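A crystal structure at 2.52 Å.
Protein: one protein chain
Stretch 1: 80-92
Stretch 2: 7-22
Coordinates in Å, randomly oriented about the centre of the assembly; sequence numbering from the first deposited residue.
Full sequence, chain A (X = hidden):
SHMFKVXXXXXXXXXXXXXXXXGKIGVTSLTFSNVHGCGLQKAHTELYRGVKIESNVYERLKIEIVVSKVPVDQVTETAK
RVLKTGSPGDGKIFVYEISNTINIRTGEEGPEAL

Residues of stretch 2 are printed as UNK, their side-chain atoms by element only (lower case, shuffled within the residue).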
# COMPACT_ATOMS: atom_id res chain seq x y z
N LYS A 80 -2.25 16.82 10.16
CA LYS A 80 -3.57 17.29 10.59
C LYS A 80 -3.72 18.79 10.38
O LYS A 80 -4.61 19.22 9.65
CB LYS A 80 -3.81 16.95 12.06
CG LYS A 80 -3.83 15.47 12.34
CD LYS A 80 -3.58 15.18 13.81
CE LYS A 80 -4.76 15.57 14.68
NZ LYS A 80 -4.62 14.98 16.05
N ARG A 81 -2.86 19.57 11.02
CA ARG A 81 -2.91 21.02 10.89
C ARG A 81 -3.08 21.45 9.45
O ARG A 81 -4.00 22.18 9.11
CB ARG A 81 -1.61 21.64 11.39
CG ARG A 81 -1.45 21.66 12.88
CD ARG A 81 -0.10 22.28 13.19
NE ARG A 81 0.38 23.08 12.07
CZ ARG A 81 1.60 23.00 11.57
NH1 ARG A 81 2.47 22.15 12.09
NH2 ARG A 81 1.96 23.77 10.54
N VAL A 82 -2.16 20.98 8.61
CA VAL A 82 -2.05 21.49 7.25
C VAL A 82 -3.25 21.13 6.38
O VAL A 82 -3.67 21.93 5.54
CB VAL A 82 -0.77 20.96 6.57
CG1 VAL A 82 -0.69 21.45 5.14
CG2 VAL A 82 0.46 21.38 7.35
N LEU A 83 -3.79 19.94 6.59
CA LEU A 83 -4.82 19.38 5.71
C LEU A 83 -6.25 19.56 6.23
O LEU A 83 -7.22 19.28 5.53
CB LEU A 83 -4.53 17.90 5.43
CG LEU A 83 -3.18 17.59 4.78
CD1 LEU A 83 -2.88 16.10 4.75
CD2 LEU A 83 -3.12 18.18 3.37
N LYS A 84 -6.36 20.03 7.47
CA LYS A 84 -7.65 20.29 8.10
C LYS A 84 -8.37 21.48 7.45
O LYS A 84 -7.79 22.57 7.33
CB LYS A 84 -7.44 20.56 9.59
CG LYS A 84 -8.63 21.19 10.29
CD LYS A 84 -9.46 20.17 11.06
CE LYS A 84 -8.71 19.61 12.26
NZ LYS A 84 -8.08 20.69 13.07
N THR A 85 -9.61 21.27 7.03
CA THR A 85 -10.44 22.36 6.53
C THR A 85 -11.87 22.25 7.06
O THR A 85 -12.73 23.05 6.69
CB THR A 85 -10.49 22.41 4.98
OG1 THR A 85 -11.43 21.45 4.50
CG2 THR A 85 -9.11 22.17 4.38
N GLY A 86 -12.11 21.26 7.90
CA GLY A 86 -13.41 21.07 8.52
C GLY A 86 -14.45 20.46 7.60
O GLY A 86 -15.28 19.65 8.04
N SER A 87 -14.42 20.84 6.33
CA SER A 87 -15.37 20.32 5.36
C SER A 87 -15.09 18.84 5.14
O SER A 87 -13.93 18.43 5.12
CB SER A 87 -15.24 21.08 4.03
OG SER A 87 -14.37 22.20 4.16
N PRO A 88 -16.15 18.04 4.97
CA PRO A 88 -15.96 16.61 4.72
C PRO A 88 -15.05 16.38 3.52
O PRO A 88 -15.02 17.21 2.60
CB PRO A 88 -17.39 16.11 4.43
CG PRO A 88 -18.18 17.34 4.11
CD PRO A 88 -17.57 18.42 4.94
N GLY A 89 -14.31 15.27 3.53
CA GLY A 89 -13.34 14.99 2.48
C GLY A 89 -11.93 15.40 2.86
O GLY A 89 -11.07 15.58 2.00
N ASP A 90 -11.70 15.56 4.16
CA ASP A 90 -10.38 15.93 4.67
C ASP A 90 -9.45 14.72 4.70
O ASP A 90 -8.23 14.86 4.72
CB ASP A 90 -10.51 16.54 6.07
CG ASP A 90 -10.68 18.05 6.04
OD1 ASP A 90 -10.80 18.62 4.93
OD2 ASP A 90 -10.71 18.67 7.12
N GLY A 91 -10.04 13.53 4.72
CA GLY A 91 -9.27 12.31 4.65
C GLY A 91 -8.82 11.75 5.98
O GLY A 91 -9.23 12.22 7.04
N LYS A 92 -7.96 10.74 5.92
CA LYS A 92 -7.51 10.02 7.11
C LYS A 92 -6.01 9.76 7.05
O LYS A 92 -5.35 10.03 6.04
CB LYS A 92 -8.27 8.70 7.26
CG LYS A 92 -9.79 8.83 7.15
CD LYS A 92 -10.50 7.69 7.87
CE LYS A 92 -12.00 7.72 7.60
NZ LYS A 92 -12.31 7.47 6.16
N UNK A 7 0.61 6.75 6.20
CA UNK A 7 -0.18 6.77 4.99
C UNK A 7 -1.30 7.81 5.09
O UNK A 7 -2.24 7.65 5.86
c UNK A 7 -0.78 5.39 4.76
c UNK A 7 -1.55 3.67 3.14
c UNK A 7 -1.34 5.15 3.39
o UNK A 7 -2.71 3.20 3.18
o UNK A 7 -0.54 2.97 2.93
N UNK A 8 -1.17 8.89 4.32
CA UNK A 8 -2.19 9.92 4.30
C UNK A 8 -3.06 9.77 3.06
O UNK A 8 -2.57 9.80 1.94
c UNK A 8 -0.50 11.44 5.40
c UNK A 8 -2.63 12.38 4.49
c UNK A 8 -1.56 11.33 4.31
c UNK A 8 0.33 12.71 5.32
N UNK A 9 -4.36 9.60 3.27
CA UNK A 9 -5.29 9.50 2.15
C UNK A 9 -6.27 10.67 2.17
O UNK A 9 -7.16 10.74 3.01
c UNK A 9 -5.11 7.00 1.98
c UNK A 9 -6.06 8.17 2.18
c UNK A 9 -7.15 8.16 1.12
N UNK A 10 -6.10 11.60 1.23
CA UNK A 10 -6.76 12.88 1.36
C UNK A 10 -7.16 13.55 0.04
O UNK A 10 -7.03 12.98 -1.04
o UNK A 10 -6.49 15.12 2.33
c UNK A 10 -5.89 13.82 2.24
c UNK A 10 -4.48 13.94 1.68
N UNK A 11 -7.69 14.76 0.16
CA UNK A 11 -8.13 15.60 -0.96
C UNK A 11 -6.91 16.16 -1.70
O UNK A 11 -5.94 16.56 -1.07
n UNK A 11 -12.40 18.39 2.20
n UNK A 11 -10.24 19.16 2.35
c UNK A 11 -9.00 16.72 -0.39
c UNK A 11 -11.26 18.75 1.61
c UNK A 11 -9.33 17.90 -1.29
c UNK A 11 -9.94 19.06 -0.46
n UNK A 11 -11.15 18.69 0.28
N UNK A 12 -6.97 16.16 -3.04
CA UNK A 12 -5.87 16.55 -3.94
C UNK A 12 -5.26 17.95 -3.74
O UNK A 12 -4.17 18.21 -4.25
c UNK A 12 -7.59 15.41 -5.18
c UNK A 12 -8.12 15.61 -3.78
c UNK A 12 -6.51 16.46 -5.33
N UNK A 13 -5.94 18.84 -3.02
CA UNK A 13 -5.41 20.18 -2.76
C UNK A 13 -4.45 20.23 -1.56
O UNK A 13 -4.39 19.30 -0.76
c UNK A 13 -6.55 21.16 -2.56
N UNK A 14 -3.71 21.34 -1.44
CA UNK A 14 -2.87 21.62 -0.27
C UNK A 14 -1.55 20.85 -0.18
O UNK A 14 -0.89 20.85 0.86
c UNK A 14 -3.98 22.66 1.76
n UNK A 14 -5.18 22.72 2.34
c UNK A 14 -3.67 21.38 1.02
o UNK A 14 -3.16 23.58 1.82
N UNK A 15 -1.17 20.21 -1.28
CA UNK A 15 -0.01 19.33 -1.26
C UNK A 15 1.28 20.12 -0.99
O UNK A 15 2.14 19.67 -0.23
c UNK A 15 2.67 15.14 -2.52
c UNK A 15 2.29 15.75 -1.33
c UNK A 15 2.21 15.63 -3.72
c UNK A 15 1.45 16.85 -1.35
c UNK A 15 1.36 16.73 -3.73
c UNK A 15 0.07 18.55 -2.59
c UNK A 15 0.97 17.35 -2.55
N UNK A 16 1.40 21.30 -1.58
CA UNK A 16 2.61 22.12 -1.44
C UNK A 16 2.93 22.56 -0.00
O UNK A 16 4.06 22.42 0.45
c UNK A 16 5.07 23.51 -2.60
o UNK A 16 5.06 22.71 -3.56
c UNK A 16 2.55 23.34 -2.35
c UNK A 16 3.78 24.23 -2.23
o UNK A 16 6.09 23.75 -1.92
N UNK A 17 1.94 23.08 0.71
CA UNK A 17 2.15 23.46 2.11
C UNK A 17 2.61 22.24 2.91
O UNK A 17 3.38 22.37 3.86
c UNK A 17 -0.11 25.55 4.55
c UNK A 17 -0.19 25.76 6.07
c UNK A 17 1.08 24.67 4.13
c UNK A 17 0.89 24.08 2.72
n UNK A 17 1.04 26.35 6.67
N UNK A 18 2.13 21.06 2.52
CA UNK A 18 2.48 19.82 3.20
C UNK A 18 3.97 19.52 3.03
O UNK A 18 4.68 19.24 4.00
c UNK A 18 0.99 17.66 3.60
c UNK A 18 0.97 16.29 2.93
c UNK A 18 1.65 18.66 2.66
c UNK A 18 1.67 17.57 4.95
N UNK A 19 4.44 19.58 1.79
CA UNK A 19 5.84 19.37 1.49
C UNK A 19 6.72 20.34 2.28
O UNK A 19 7.76 19.94 2.80
c UNK A 19 5.61 18.74 -2.33
c UNK A 19 4.83 17.77 -3.20
c UNK A 19 5.35 18.50 -0.86
c UNK A 19 6.10 19.50 -0.01
n UNK A 19 5.08 18.06 -4.64
N UNK A 20 6.29 21.60 2.38
CA UNK A 20 7.01 22.58 3.19
C UNK A 20 7.09 22.16 4.65
O UNK A 20 8.17 22.15 5.25
c UNK A 20 6.51 24.68 1.77
c UNK A 20 6.37 23.98 3.12
o UNK A 20 8.77 25.43 2.10
n UNK A 20 8.27 24.49 0.12
c UNK A 20 7.95 24.90 1.34
N UNK A 21 5.94 21.80 5.21
CA UNK A 21 5.89 21.49 6.64
C UNK A 21 6.57 20.17 6.97
O UNK A 21 7.28 20.07 7.98
o UNK A 21 4.01 24.14 8.83
c UNK A 21 3.70 22.81 6.87
c UNK A 21 4.44 21.49 7.13
o UNK A 21 5.06 24.77 7.01
c UNK A 21 4.30 23.99 7.62
N UNK A 22 6.38 19.15 6.13
CA UNK A 22 7.02 17.87 6.38
C UNK A 22 8.52 18.01 6.21
O UNK A 22 9.30 17.49 7.01
c UNK A 22 4.87 15.78 7.07
c UNK A 22 6.47 16.79 5.44
c UNK A 22 4.55 15.43 4.61
c UNK A 22 5.02 16.39 5.69

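Position 7 carries three carbons, the third bearing two oxygens, and its side chain does not reach stretch 1: Glu7, buried in the strand. Position 8 has four carbons forked at the first, one arm two carbons long, so it is Ile8; its CG2 lies 3.7 Å from Leu83 CD1, an apolar pairing suited to a buried site. Position 9 has one carbon carrying two more. This is Val9, a beta-branched residue at home in a strand, whose backbone pairs antiparallel with Lys92: Val9 N to Lys92 O and Lys92 N to Val9 O are both 3.0 Å.

Position 10 shows one carbon bearing an oxygen and a carbon, hence Thr10. Its OG1 donates to Asp90 O at 3.0 Å, while its methyl CG2 lies 4.1 Å from Leu83 CD1. Position 11 has three carbons, a nitrogen, then a carbon with two further nitrogens: Arg11. The planar, multiply donating guanidinium fits a loop rich in acceptors. NH1 forms a salt bridge with Asp90 OD1 at 2.7 Å; NH2 bonds to Ser87 O at 3.3 Å and weakly to Pro88 O at 2.9 Å, while Gly89 C lies over one face.

Position 12 closes three carbons onto its backbone nitrogen, Pro12, without contact here. Position 13 has a single carbon, Ala13. Position 14 has two carbons, the second with one oxygen and one nitrogen: Asn14, at the N-cap position but without a side-chain capping bond; its CB packs 4.0 Å from Leu83 CD2.

Position 15, one carbon and a six-carbon ring, is Phe15; position 16, three carbons ending in two oxygens, is Glu16. Both point away. Position 17, four carbons in a row ending in nitrogen, is Lys17, whose aliphatic CG lies 3.8 Å from Val82 CG1. Position 18, four carbons forked at the second, is Leu18; its CG is 4.1 Å from Leu83 CD2. Position 19, again four carbons and a nitrogen, is Lys19, and position 20, three carbons with an oxygen and a nitrogen, is Gln20; neither reaches stretch 1. Position 21, three carbons and two oxygens, is Glu21: CG packs 3.6 Å from Val82 CG2, and OE1 forms a salt bridge with Arg81 NH2 at 2.7 Å. Position 22, four carbons forked at the second, is Leu22, buried but out of reach.

The contact thus joins strand pairing at Lys92, an apolar patch around Val82 and Leu83, and Arg11 gripping the loop. Thr85 OG1 donates to Asp90 OD1 at 2.9 Å, helping hold that carboxylate.

Stretch 2 (7-22) EIVTRPANFEKLKQEL
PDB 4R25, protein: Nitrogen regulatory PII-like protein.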